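Local coordinates for ferric uptake regulation protein (Pseudomonas aeruginosa, PDB 1MZB) that probably senses iron as a dimeric, metal-binding regulator that controls iron-uptake genes by binding DNA through winged-helix domains, at residues R33-A37 against E38-K42; E102-A106 against E107-R111; S7-K11 against A12-V16. One frame throughout, in Å; residues are numbered along the deposited sequence.

Interaction 1 of 3, residues R33-A37 against E38-K42. With ZN (zinc ion), chain C.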
ATOM      1  N   ARG A  33       3.390  -3.004  13.188  1.00 56.47           N
ATOM      2  CA  ARG A  33       3.763  -2.744  11.807  1.00 52.95           C
ATOM      3  C   ARG A  33       5.178  -2.140  11.727  1.00 49.99           C
ATOM      4  O   ARG A  33       5.921  -2.389  10.760  1.00 48.97           O
ATOM      5  CB  ARG A  33       2.749  -1.784  11.170  1.00 56.35           C
ATOM      6  CG  ARG A  33       1.284  -2.073  11.524  1.00 59.38           C
ATOM      7  CD  ARG A  33       0.354  -1.370  10.544  1.00 64.13           C
ATOM      8  NE  ARG A  33      -1.052  -1.448  10.937  1.00 67.80           N
ATOM      9  CZ  ARG A  33      -2.064  -1.066  10.158  1.00 69.56           C
ATOM     10  NH1 ARG A  33      -1.817  -0.584   8.941  1.00 69.08           N
ATOM     11  NH2 ARG A  33      -3.319  -1.156  10.595  1.00 69.03           N
ATOM     12  N   HIS A  34       5.530  -1.371  12.761  1.00 44.45           N
ATOM     13  CA  HIS A  34       6.822  -0.688  12.850  1.00 39.83           C
ATOM     14  C   HIS A  34       7.639  -1.136  14.061  1.00 38.89           C
ATOM     15  O   HIS A  34       7.642  -0.509  15.121  1.00 40.05           O
ATOM     16  CB  HIS A  34       6.603   0.821  12.906  1.00 37.99           C
ATOM     17  CG  HIS A  34       5.701   1.322  11.821  1.00 34.67           C
ATOM     18  ND1 HIS A  34       4.352   1.482  12.029  1.00 36.23           N
ATOM     19  CD2 HIS A  34       5.996   1.589  10.523  1.00 36.10           C
ATOM     20  CE1 HIS A  34       3.849   1.835  10.860  1.00 36.64           C
ATOM     21  NE2 HIS A  34       4.805   1.918   9.911  1.00 29.84           N
ATOM     22  N   MET A  35       8.378  -2.209  13.862  1.00 36.47           N
ATOM     23  CA  MET A  35       9.171  -2.778  14.913  1.00 33.56           C
ATOM     24  C   MET A  35      10.609  -2.281  15.039  1.00 32.41           C
ATOM     25  O   MET A  35      11.313  -2.074  14.056  1.00 30.82           O
ATOM     26  CB  MET A  35       9.204  -4.290  14.751  1.00 36.44           C
ATOM     27  CG  MET A  35       7.859  -4.992  15.073  1.00 40.89           C
ATOM     28  SD  MET A  35       8.034  -6.773  14.984  1.00 50.61           S
ATOM     29  CE  MET A  35       8.633  -6.926  13.403  1.00 43.01           C
ATOM     30  N   SER A  36      11.027  -2.142  16.285  1.00 26.68           N
ATOM     31  CA  SER A  36      12.405  -1.808  16.595  1.00 27.85           C
ATOM     32  C   SER A  36      13.190  -3.128  16.615  1.00 26.93           C
ATOM     33  O   SER A  36      12.602  -4.244  16.572  1.00 26.04           O
ATOM     34  CB  SER A  36      12.496  -1.183  17.991  1.00 25.01           C
ATOM     35  OG  SER A  36      12.293  -2.187  18.969  1.00 25.82           O
ATOM     36  N   ALA A  37      14.514  -3.025  16.689  1.00 26.12           N
ATOM     37  CA  ALA A  37      15.359  -4.225  16.783  1.00 26.67           C
ATOM     38  C   ALA A  37      14.995  -5.029  18.034  1.00 28.36           C
ATOM     39  O   ALA A  37      14.945  -6.263  18.009  1.00 26.46           O
ATOM     40  CB  ALA A  37      16.852  -3.828  16.825  1.00 26.54           C
ATOM     41  N   GLU A  38      14.704  -4.331  19.130  1.00 27.64           N
ATOM     42  CA  GLU A  38      14.316  -4.994  20.377  1.00 27.80           C
ATOM     43  C   GLU A  38      12.971  -5.708  20.251  1.00 27.92           C
ATOM     44  O   GLU A  38      12.785  -6.804  20.821  1.00 24.11           O
ATOM     45  CB  GLU A  38      14.245  -3.971  21.528  1.00 27.00           C
ATOM     46  CG  GLU A  38      15.615  -3.669  22.144  1.00 33.82           C
ATOM     47  CD  GLU A  38      15.461  -2.807  23.382  1.00 35.14           C
ATOM     48  OE1 GLU A  38      14.944  -3.348  24.396  1.00 33.83           O
ATOM     49  OE2 GLU A  38      15.840  -1.604  23.317  1.00 31.88           O
ATOM     50  N   ASP A  39      12.025  -5.086  19.536  1.00 28.53           N
ATOM     51  CA  ASP A  39      10.716  -5.718  19.322  1.00 28.43           C
ATOM     52  C   ASP A  39      10.920  -7.027  18.573  1.00 28.57           C
ATOM     53  O   ASP A  39      10.292  -8.039  18.902  1.00 27.70           O
ATOM     54  CB  ASP A  39       9.769  -4.838  18.497  1.00 29.19           C
ATOM     55  CG  ASP A  39       9.319  -3.562  19.226  1.00 32.89           C
ATOM     56  OD1 ASP A  39       9.174  -3.577  20.478  1.00 31.25           O
ATOM     57  OD2 ASP A  39       9.090  -2.542  18.527  1.00 31.71           O
ATOM     58  N   VAL A  40      11.776  -7.015  17.549  1.00 28.70           N
ATOM     59  CA  VAL A  40      12.026  -8.250  16.796  1.00 28.45           C
ATOM     60  C   VAL A  40      12.657  -9.292  17.723  1.00 29.69           C
ATOM     61  O   VAL A  40      12.198 -10.463  17.794  1.00 26.91           O
ATOM     62  CB  VAL A  40      12.935  -7.981  15.555  1.00 29.01           C
ATOM     63  CG1 VAL A  40      13.257  -9.285  14.834  1.00 30.93           C
ATOM     64  CG2 VAL A  40      12.245  -7.031  14.587  1.00 29.64           C
ATOM     65  N   TYR A  41      13.704  -8.890  18.435  1.00 27.98           N
ATOM     66  CA  TYR A  41      14.396  -9.774  19.395  1.00 28.89           C
ATOM     67  C   TYR A  41      13.440 -10.378  20.439  1.00 29.37           C
ATOM     68  O   TYR A  41      13.445 -11.620  20.694  1.00 29.93           O
ATOM     69  CB  TYR A  41      15.513  -8.965  20.100  1.00 25.95           C
ATOM     70  CG  TYR A  41      16.131  -9.657  21.282  1.00 31.62           C
ATOM     71  CD1 TYR A  41      17.023 -10.707  21.109  1.00 27.20           C
ATOM     72  CD2 TYR A  41      15.812  -9.259  22.584  1.00 31.32           C
ATOM     73  CE1 TYR A  41      17.604 -11.351  22.225  1.00 30.54           C
ATOM     74  CE2 TYR A  41      16.375  -9.893  23.693  1.00 32.96           C
ATOM     75  CZ  TYR A  41      17.263 -10.934  23.505  1.00 32.40           C
ATOM     76  OH  TYR A  41      17.770 -11.576  24.616  1.00 32.95           O
ATOM     77  N   LYS A  42      12.598  -9.535  21.025  1.00 28.39           N
ATOM     78  CA  LYS A  42      11.642  -9.994  22.032  1.00 33.43           C
ATOM     79  C   LYS A  42      10.656 -10.984  21.424  1.00 34.65           C
ATOM     80  O   LYS A  42      10.335 -12.009  22.054  1.00 35.60           O
ATOM     81  CB  LYS A  42      10.877  -8.827  22.639  1.00 34.95           C
ATOM     82  CG  LYS A  42      11.718  -8.001  23.619  1.00 45.67           C
ATOM     83  CD  LYS A  42      11.022  -6.686  23.948  1.00 51.28           C
ATOM     84  CE  LYS A  42      11.865  -5.815  24.873  1.00 54.00           C
ATOM     85  NZ  LYS A  42      11.206  -4.502  25.126  1.00 58.25           N
TER
HETATM   86 ZN    ZN C 202       5.149   2.190   7.959  1.00 31.30          ZN

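Interaction 2 of 3, residues E102-A106 against E107-R111. With ZN (zinc ion), chain E; ZN (zinc ion), chain C; ZN (zinc ion), chain B.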
ATOM      1  N   GLU A 102       0.042   5.107   9.105  1.00 35.16           N
ATOM      2  CA  GLU A 102       0.406   5.042   7.690  1.00 36.11           C
ATOM      3  C   GLU A 102      -0.708   5.630   6.811  1.00 34.72           C
ATOM      4  O   GLU A 102      -1.901   5.563   7.144  1.00 35.42           O
ATOM      5  CB  GLU A 102       0.643   3.593   7.241  1.00 41.17           C
ATOM      6  CG  GLU A 102       1.920   2.961   7.768  1.00 44.37           C
ATOM      7  CD  GLU A 102       2.241   1.632   7.092  1.00 50.69           C
ATOM      8  OE1 GLU A 102       1.296   0.971   6.598  1.00 52.23           O
ATOM      9  OE2 GLU A 102       3.428   1.235   7.072  1.00 48.49           O
ATOM     10  N   PHE A 103      -0.315   6.214   5.684  1.00 33.18           N
ATOM     11  CA  PHE A 103      -1.285   6.736   4.728  1.00 32.51           C
ATOM     12  C   PHE A 103      -0.643   6.690   3.362  1.00 32.91           C
ATOM     13  O   PHE A 103       0.571   6.536   3.237  1.00 31.65           O
ATOM     14  CB  PHE A 103      -1.731   8.159   5.062  1.00 31.79           C
ATOM     15  CG  PHE A 103      -0.696   9.219   4.795  1.00 30.38           C
ATOM     16  CD1 PHE A 103       0.278   9.533   5.755  1.00 30.52           C
ATOM     17  CD2 PHE A 103      -0.703   9.907   3.597  1.00 31.05           C
ATOM     18  CE1 PHE A 103       1.231  10.535   5.512  1.00 28.50           C
ATOM     19  CE2 PHE A 103       0.250  10.910   3.326  1.00 32.82           C
ATOM     20  CZ  PHE A 103       1.215  11.224   4.290  1.00 31.68           C
ATOM     21  N   MET A 104      -1.464   6.789   2.333  1.00 34.04           N
ATOM     22  CA  MET A 104      -0.981   6.786   0.964  1.00 36.94           C
ATOM     23  C   MET A 104      -1.982   7.651   0.214  1.00 36.86           C
ATOM     24  O   MET A 104      -3.166   7.301   0.103  1.00 37.64           O
ATOM     25  CB  MET A 104      -0.997   5.366   0.407  1.00 41.52           C
ATOM     26  CG  MET A 104      -1.264   5.295  -1.087  1.00 53.20           C
ATOM     27  SD  MET A 104       0.194   5.545  -2.054  1.00 62.83           S
ATOM     28  CE  MET A 104       0.869   3.881  -2.032  1.00 58.86           C
ATOM     29  N   ASP A 105      -1.528   8.797  -0.258  1.00 35.50           N
ATOM     30  CA  ASP A 105      -2.418   9.694  -0.967  1.00 35.36           C
ATOM     31  C   ASP A 105      -2.022   9.727  -2.443  1.00 35.18           C
ATOM     32  O   ASP A 105      -0.967  10.251  -2.778  1.00 32.42           O
ATOM     33  CB  ASP A 105      -2.312  11.099  -0.404  1.00 35.75           C
ATOM     34  CG  ASP A 105      -3.357  12.009  -0.996  1.00 39.08           C
ATOM     35  OD1 ASP A 105      -4.544  11.661  -0.874  1.00 42.50           O
ATOM     36  OD2 ASP A 105      -3.012  13.034  -1.592  1.00 39.96           O
ATOM     37  N   ALA A 106      -2.882   9.208  -3.320  1.00 33.87           N
ATOM     38  CA  ALA A 106      -2.551   9.178  -4.744  1.00 33.07           C
ATOM     39  C   ALA A 106      -2.316  10.588  -5.316  1.00 31.61           C
ATOM     40  O   ALA A 106      -1.509  10.755  -6.215  1.00 30.72           O
ATOM     41  CB  ALA A 106      -3.672   8.453  -5.532  1.00 33.94           C
ATOM     42  N   GLU A 107      -2.998  11.595  -4.800  1.00 29.73           N
ATOM     43  CA  GLU A 107      -2.816  12.951  -5.326  1.00 30.64           C
ATOM     44  C   GLU A 107      -1.376  13.427  -5.095  1.00 30.15           C
ATOM     45  O   GLU A 107      -0.729  13.921  -5.999  1.00 30.60           O
ATOM     46  CB  GLU A 107      -3.793  13.919  -4.654  1.00 30.42           C
ATOM     47  CG  GLU A 107      -3.590  15.407  -5.015  1.00 36.68           C
ATOM     48  CD  GLU A 107      -3.724  15.679  -6.503  1.00 42.37           C
ATOM     49  OE1 GLU A 107      -4.486  14.942  -7.167  1.00 45.35           O
ATOM     50  OE2 GLU A 107      -3.088  16.631  -7.018  1.00 46.33           O
ATOM     51  N   ILE A 108      -0.874  13.239  -3.881  1.00 28.89           N
ATOM     52  CA  ILE A 108       0.499  13.649  -3.564  1.00 28.34           C
ATOM     53  C   ILE A 108       1.494  12.823  -4.348  1.00 28.30           C
ATOM     54  O   ILE A 108       2.464  13.355  -4.836  1.00 25.96           O
ATOM     55  CB  ILE A 108       0.804  13.470  -2.072  1.00 29.97           C
ATOM     56  CG1 ILE A 108       0.103  14.573  -1.298  1.00 33.74           C
ATOM     57  CG2 ILE A 108       2.320  13.478  -1.812  1.00 30.84           C
ATOM     58  CD1 ILE A 108       0.287  14.466   0.170  1.00 35.41           C
ATOM     59  N   GLU A 109       1.269  11.516  -4.454  1.00 27.59           N
ATOM     60  CA  GLU A 109       2.191  10.673  -5.215  1.00 28.04           C
ATOM     61  C   GLU A 109       2.302  11.131  -6.674  1.00 29.55           C
ATOM     62  O   GLU A 109       3.391  11.143  -7.255  1.00 28.96           O
ATOM     63  CB  GLU A 109       1.728   9.209  -5.186  1.00 30.12           C
ATOM     64  CG  GLU A 109       1.661   8.559  -3.799  1.00 30.10           C
ATOM     65  CD  GLU A 109       2.988   8.584  -3.056  1.00 31.77           C
ATOM     66  OE1 GLU A 109       4.037   8.311  -3.672  1.00 32.06           O
ATOM     67  OE2 GLU A 109       2.963   8.854  -1.838  1.00 32.31           O
ATOM     68  N   LYS A 110       1.175  11.485  -7.288  1.00 29.64           N
ATOM     69  CA  LYS A 110       1.246  11.905  -8.677  1.00 32.36           C
ATOM     70  C   LYS A 110       1.853  13.305  -8.770  1.00 30.90           C
ATOM     71  O   LYS A 110       2.607  13.588  -9.702  1.00 30.07           O
ATOM     72  CB  LYS A 110      -0.142  11.823  -9.332  1.00 34.19           C
ATOM     73  CG  LYS A 110      -0.531  10.377  -9.775  1.00 40.96           C
ATOM     74  CD  LYS A 110      -2.053  10.279 -10.037  1.00 42.19           C
ATOM     75  CE  LYS A 110      -2.473   9.208 -11.046  1.00 45.63           C
ATOM     76  NZ  LYS A 110      -2.432   7.780 -10.619  1.00 42.55           N
ATOM     77  N   ARG A 111       1.567  14.161  -7.790  1.00 28.69           N
ATOM     78  CA  ARG A 111       2.135  15.517  -7.804  1.00 27.49           C
ATOM     79  C   ARG A 111       3.670  15.460  -7.654  1.00 28.38           C
ATOM     80  O   ARG A 111       4.387  16.249  -8.282  1.00 27.79           O
ATOM     81  CB  ARG A 111       1.519  16.369  -6.702  1.00 26.69           C
ATOM     82  CG  ARG A 111       2.079  17.785  -6.654  1.00 28.54           C
ATOM     83  CD  ARG A 111       1.610  18.585  -7.885  1.00 32.17           C
ATOM     84  NE  ARG A 111       2.065  19.968  -7.828  1.00 31.29           N
ATOM     85  CZ  ARG A 111       1.893  20.848  -8.800  1.00 34.41           C
ATOM     86  NH1 ARG A 111       1.261  20.496  -9.926  1.00 34.41           N
ATOM     87  NH2 ARG A 111       2.357  22.081  -8.642  1.00 30.99           N
TER
HETATM   88 ZN    ZN E 204      -2.557  17.980  -5.622  0.50 24.59          ZN
HETATM   89 ZN    ZN C 202       5.149   2.190   7.959  1.00 31.30          ZN
HETATM   90 ZN    ZN B 201       4.608   8.489  -0.751  1.00 32.17          ZN
HETATM   91  O   HOH W   1       1.154   9.830  -0.090  1.00 39.70           O
HETATM   92  O   HOH W   2       4.733  10.778  -0.610  1.00 30.36           O
HETATM   93  O   HOH W   3      -0.747  17.281  -4.210  0.50  6.47           O

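Interaction 3 of 3, residues S7-K11 against A12-V16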
ATOM      1  N   SER A   7      14.091 -16.740  -2.172  1.00 45.18           N
ATOM      2  CA  SER A   7      14.176 -15.928  -3.374  1.00 44.71           C
ATOM      3  C   SER A   7      14.412 -14.476  -3.006  1.00 44.51           C
ATOM      4  O   SER A   7      15.238 -13.804  -3.616  1.00 43.16           O
ATOM      5  CB  SER A   7      12.899 -16.046  -4.216  1.00 48.01           C
ATOM      6  OG  SER A   7      12.641 -17.405  -4.533  1.00 52.00           O
ATOM      7  N   GLU A   8      13.707 -13.991  -1.985  1.00 43.37           N
ATOM      8  CA  GLU A   8      13.883 -12.602  -1.583  1.00 43.82           C
ATOM      9  C   GLU A   8      15.311 -12.320  -1.173  1.00 42.14           C
ATOM     10  O   GLU A   8      15.884 -11.300  -1.553  1.00 43.37           O
ATOM     11  CB  GLU A   8      12.938 -12.271  -0.434  1.00 45.19           C
ATOM     12  CG  GLU A   8      11.491 -12.305  -0.850  1.00 49.84           C
ATOM     13  CD  GLU A   8      10.579 -11.865   0.268  1.00 51.65           C
ATOM     14  OE1 GLU A   8      10.552 -12.561   1.298  1.00 52.62           O
ATOM     15  OE2 GLU A   8       9.908 -10.822   0.112  1.00 54.65           O
ATOM     16  N   LEU A   9      15.887 -13.232  -0.401  1.00 42.22           N
ATOM     17  CA  LEU A   9      17.260 -13.089   0.059  1.00 43.21           C
ATOM     18  C   LEU A   9      18.264 -13.148  -1.095  1.00 44.67           C
ATOM     19  O   LEU A   9      19.210 -12.363  -1.142  1.00 45.23           O
ATOM     20  CB  LEU A   9      17.582 -14.173   1.092  1.00 41.77           C
ATOM     21  CG  LEU A   9      16.915 -14.039   2.468  1.00 41.48           C
ATOM     22  CD1 LEU A   9      17.304 -15.228   3.344  1.00 41.97           C
ATOM     23  CD2 LEU A   9      17.371 -12.725   3.148  1.00 41.39           C
ATOM     24  N   ARG A  10      18.063 -14.071  -2.036  1.00 45.25           N
ATOM     25  CA  ARG A  10      18.985 -14.183  -3.171  1.00 45.77           C
ATOM     26  C   ARG A  10      18.900 -12.965  -4.075  1.00 46.48           C
ATOM     27  O   ARG A  10      19.927 -12.401  -4.456  1.00 46.17           O
ATOM     28  CB  ARG A  10      18.705 -15.471  -3.946  1.00 48.34           C
ATOM     29  CG  ARG A  10      19.107 -16.687  -3.134  1.00 51.11           C
ATOM     30  CD  ARG A  10      18.625 -17.993  -3.707  1.00 55.28           C
ATOM     31  NE  ARG A  10      19.050 -19.091  -2.845  1.00 56.39           N
ATOM     32  CZ  ARG A  10      18.302 -20.151  -2.553  1.00 57.68           C
ATOM     33  NH1 ARG A  10      17.078 -20.264  -3.057  1.00 57.26           N
ATOM     34  NH2 ARG A  10      18.781 -21.096  -1.751  1.00 56.99           N
ATOM     35  N   LYS A  11      17.682 -12.544  -4.401  1.00 47.26           N
ATOM     36  CA  LYS A  11      17.484 -11.360  -5.230  1.00 50.23           C
ATOM     37  C   LYS A  11      18.189 -10.154  -4.611  1.00 51.32           C
ATOM     38  O   LYS A  11      18.581  -9.228  -5.331  1.00 52.90           O
ATOM     39  CB  LYS A  11      15.998 -11.036  -5.372  1.00 50.26           C
ATOM     40  CG  LYS A  11      15.287 -11.665  -6.564  1.00 54.52           C
ATOM     41  CD  LYS A  11      14.878 -13.125  -6.336  1.00 57.21           C
ATOM     42  CE  LYS A  11      16.035 -14.099  -6.539  1.00 58.67           C
ATOM     43  NZ  LYS A  11      15.667 -15.505  -6.174  1.00 59.93           N
ATOM     44  N   ALA A  12      18.353 -10.172  -3.286  1.00 51.78           N
ATOM     45  CA  ALA A  12      19.003  -9.084  -2.556  1.00 52.14           C
ATOM     46  C   ALA A  12      20.505  -9.298  -2.367  1.00 52.83           C
ATOM     47  O   ALA A  12      21.138  -8.613  -1.565  1.00 52.75           O
ATOM     48  CB  ALA A  12      18.329  -8.896  -1.192  1.00 52.52           C
ATOM     49  N   GLY A  13      21.075 -10.246  -3.111  1.00 52.47           N
ATOM     50  CA  GLY A  13      22.499 -10.520  -3.012  1.00 52.14           C
ATOM     51  C   GLY A  13      22.952 -10.962  -1.639  1.00 51.94           C
ATOM     52  O   GLY A  13      24.100 -10.718  -1.235  1.00 52.09           O
ATOM     53  N   LEU A  14      22.054 -11.625  -0.921  1.00 50.99           N
ATOM     54  CA  LEU A  14      22.345 -12.101   0.424  1.00 50.28           C
ATOM     55  C   LEU A  14      22.219 -13.615   0.530  1.00 49.81           C
ATOM     56  O   LEU A  14      21.191 -14.188   0.167  1.00 48.43           O
ATOM     57  CB  LEU A  14      21.390 -11.457   1.428  1.00 49.93           C
ATOM     58  CG  LEU A  14      21.363  -9.924   1.463  1.00 49.51           C
ATOM     59  CD1 LEU A  14      20.417  -9.476   2.584  1.00 49.50           C
ATOM     60  CD2 LEU A  14      22.774  -9.376   1.700  1.00 48.13           C
ATOM     61  N   LYS A  15      23.267 -14.256   1.039  1.00 50.33           N
ATOM     62  CA  LYS A  15      23.267 -15.707   1.192  1.00 48.91           C
ATOM     63  C   LYS A  15      22.162 -16.094   2.157  1.00 48.92           C
ATOM     64  O   LYS A  15      21.870 -15.357   3.098  1.00 49.06           O
ATOM     65  CB  LYS A  15      24.618 -16.181   1.717  1.00 50.04           C
ATOM     66  N   VAL A  16      21.549 -17.253   1.925  1.00 46.72           N
ATOM     67  CA  VAL A  16      20.467 -17.734   2.774  1.00 45.81           C
ATOM     68  C   VAL A  16      21.004 -18.363   4.048  1.00 47.04           C
ATOM     69  O   VAL A  16      21.791 -19.307   3.989  1.00 47.65           O
ATOM     70  CB  VAL A  16      19.611 -18.767   2.027  1.00 44.65           C
ATOM     71  CG1 VAL A  16      18.570 -19.363   2.961  1.00 43.66           C
ATOM     72  CG2 VAL A  16      18.933 -18.101   0.830  1.00 42.87           C
TER

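Interaction 1 of 3, residues R33-A37 against E38-K42
S36 and D39 form a capping box at the start of helix 37-46, which probably forms, with helix 53-66, the helix-turn-helix of a winged-helix DNA-binding domain. The D39 side chain turns back toward the residues that precede the helix. D39 CB packs 3.8 Å from M35 CB and lies 3.5 Å from S36 O. CG is anti to the carbonyl carbon of D39 (chi1 -68°), which carries the carboxylate back beside S36. At the tip, D39 OD2 accepts a nearly linear bond of 3.0 Å from S36 N, entering on the anti side of the carboxylate and somewhat out of its plane. S36 completes the box: S36 OG takes D39 N at 3.0 Å. Serine suits this place because a short hydroxyl reaches an amide of the first turn, while aspartate offers an oxygen three residues on and, as an anion, should also suit the positive end of the helix dipole. M35 makes the apolar part of the contact. Its chain bends at its end, and M35 CE reaches V40 CG2 at 3.8 Å, the two side chains crossing at about a right angle; M35 also lies on L27, and V40 on V56 and L60. Just before the cap, the H34 side chain leaves the backbone away from the helix, and H34 NE2 binds, at 2.0 Å, a zinc ion also held by E82, H91 and E102.

Interaction 2 of 3, residues E102-A106 against E107-R111
The D105 carboxylate caps helix 106-117: I108 N reaches D105 OD2 at 3.1 Å from above the carboxylate plane, 39° out of it. Here D105 is the N-cap residue, in the turn where strand 100-103 gives way to the helix of the probable dimerisation domain. With chi1 at -172° the D105 carboxylate stands opposite its own amide nitrogen, beside the carbonyl carbon, and OD2 comes to the first turn; D105 OD2 also lies 3.3 Å from E107 CB. The E107 and D105 side chains run side by side in the same direction, their carboxylate planes 59° apart, and E107 continues past D105 to bind a zinc with OE2, where water 3 is a further ligand. Aspartate suits the cap because its short acid can take an N-H that no preceding turn can serve; D105 O accepts the next one, from E109 N at 3.1 Å.

The third carboxylate, of E109, points back along the helix start. E109 CG packs 3.8 Å from M104 SD, the two side chains crossing at about a right angle, and E109 OE2 binds a different zinc at 2.0 Å, shared with H88, D90 and H126. Water 1 accepts from D105 N and lies within bonding distance of E109 OE2, tying the N-cap backbone to the metal site. On another side of the helix K110 is buried against the second subunit, where its amine meets E8 and D85 of that subunit. E102, near the end of the strand, binds another zinc through its carboxylate, with E102 OE2 2.2 Å from the metal.

Interaction 3 of 3, residues S7-K11 against A12-V16
L9, A12 and V16 carry most of this contact, in which a Schellman motif ends helix 4-11 and the chain doubles back beside it. L9 uses both its backbone and its side chain. L9 O accepts L14 N at 2.9 Å, the longer-span bond of the motif, and also a weak bond from A12 N; G13 N closes the other bond on R10 O at 2.8 Å, from well above that carbonyl's plane. G13 sits at positive phi (61°), which glycine adopts easily for want of a side chain, and the turn it makes sends L14 to V16 back along the helix. There L9 CD1 packs 4.1 Å from V16 CA and 4.2 Å from V16 CG2, the leucine and valine crossing at about a right angle. L9 goes on into the core against V21 and F63. At A12, the first residue to leave helical geometry, A12 CB lies 3.4 Å from E8 O, a spacing a methyl tolerates, and also packs on A66 and L68. V16 CG2 also lies over one face of the R10 guanidinium, 3.8 Å from R10 NE, and the arginine chain runs extended to reach it. Backbone bonds to L9 O and R10 O thus close off the helix end, while aliphatic groups pack the returning chain on its side, with the flat face of a charged group as the border toward the exposed side.

Interaction 3 comes first along the chain, then interaction 1, then interaction 2. Interaction 3 ends helix 4-11, while interactions 1 and 2 start helices 37-46 and 106-117, so all three are helix termini. The centres of interactions 1 and 2 lie 27 Å apart, on opposite sides of the chain's centre, yet H34 and E102 meet at one zinc, which thus joins the probable DNA-binding and dimerisation domains, consistent with coupling between metal binding and domain arrangement. Interaction 3 touches neither within its own chain, its nearest atoms being about 13 Å from interaction 1 and about 15 Å from interaction 2. Across the dimer, however, the salt bridge from E8 to K110 of the second subunit ties helix 4-11 to helix 106-117 of that subunit.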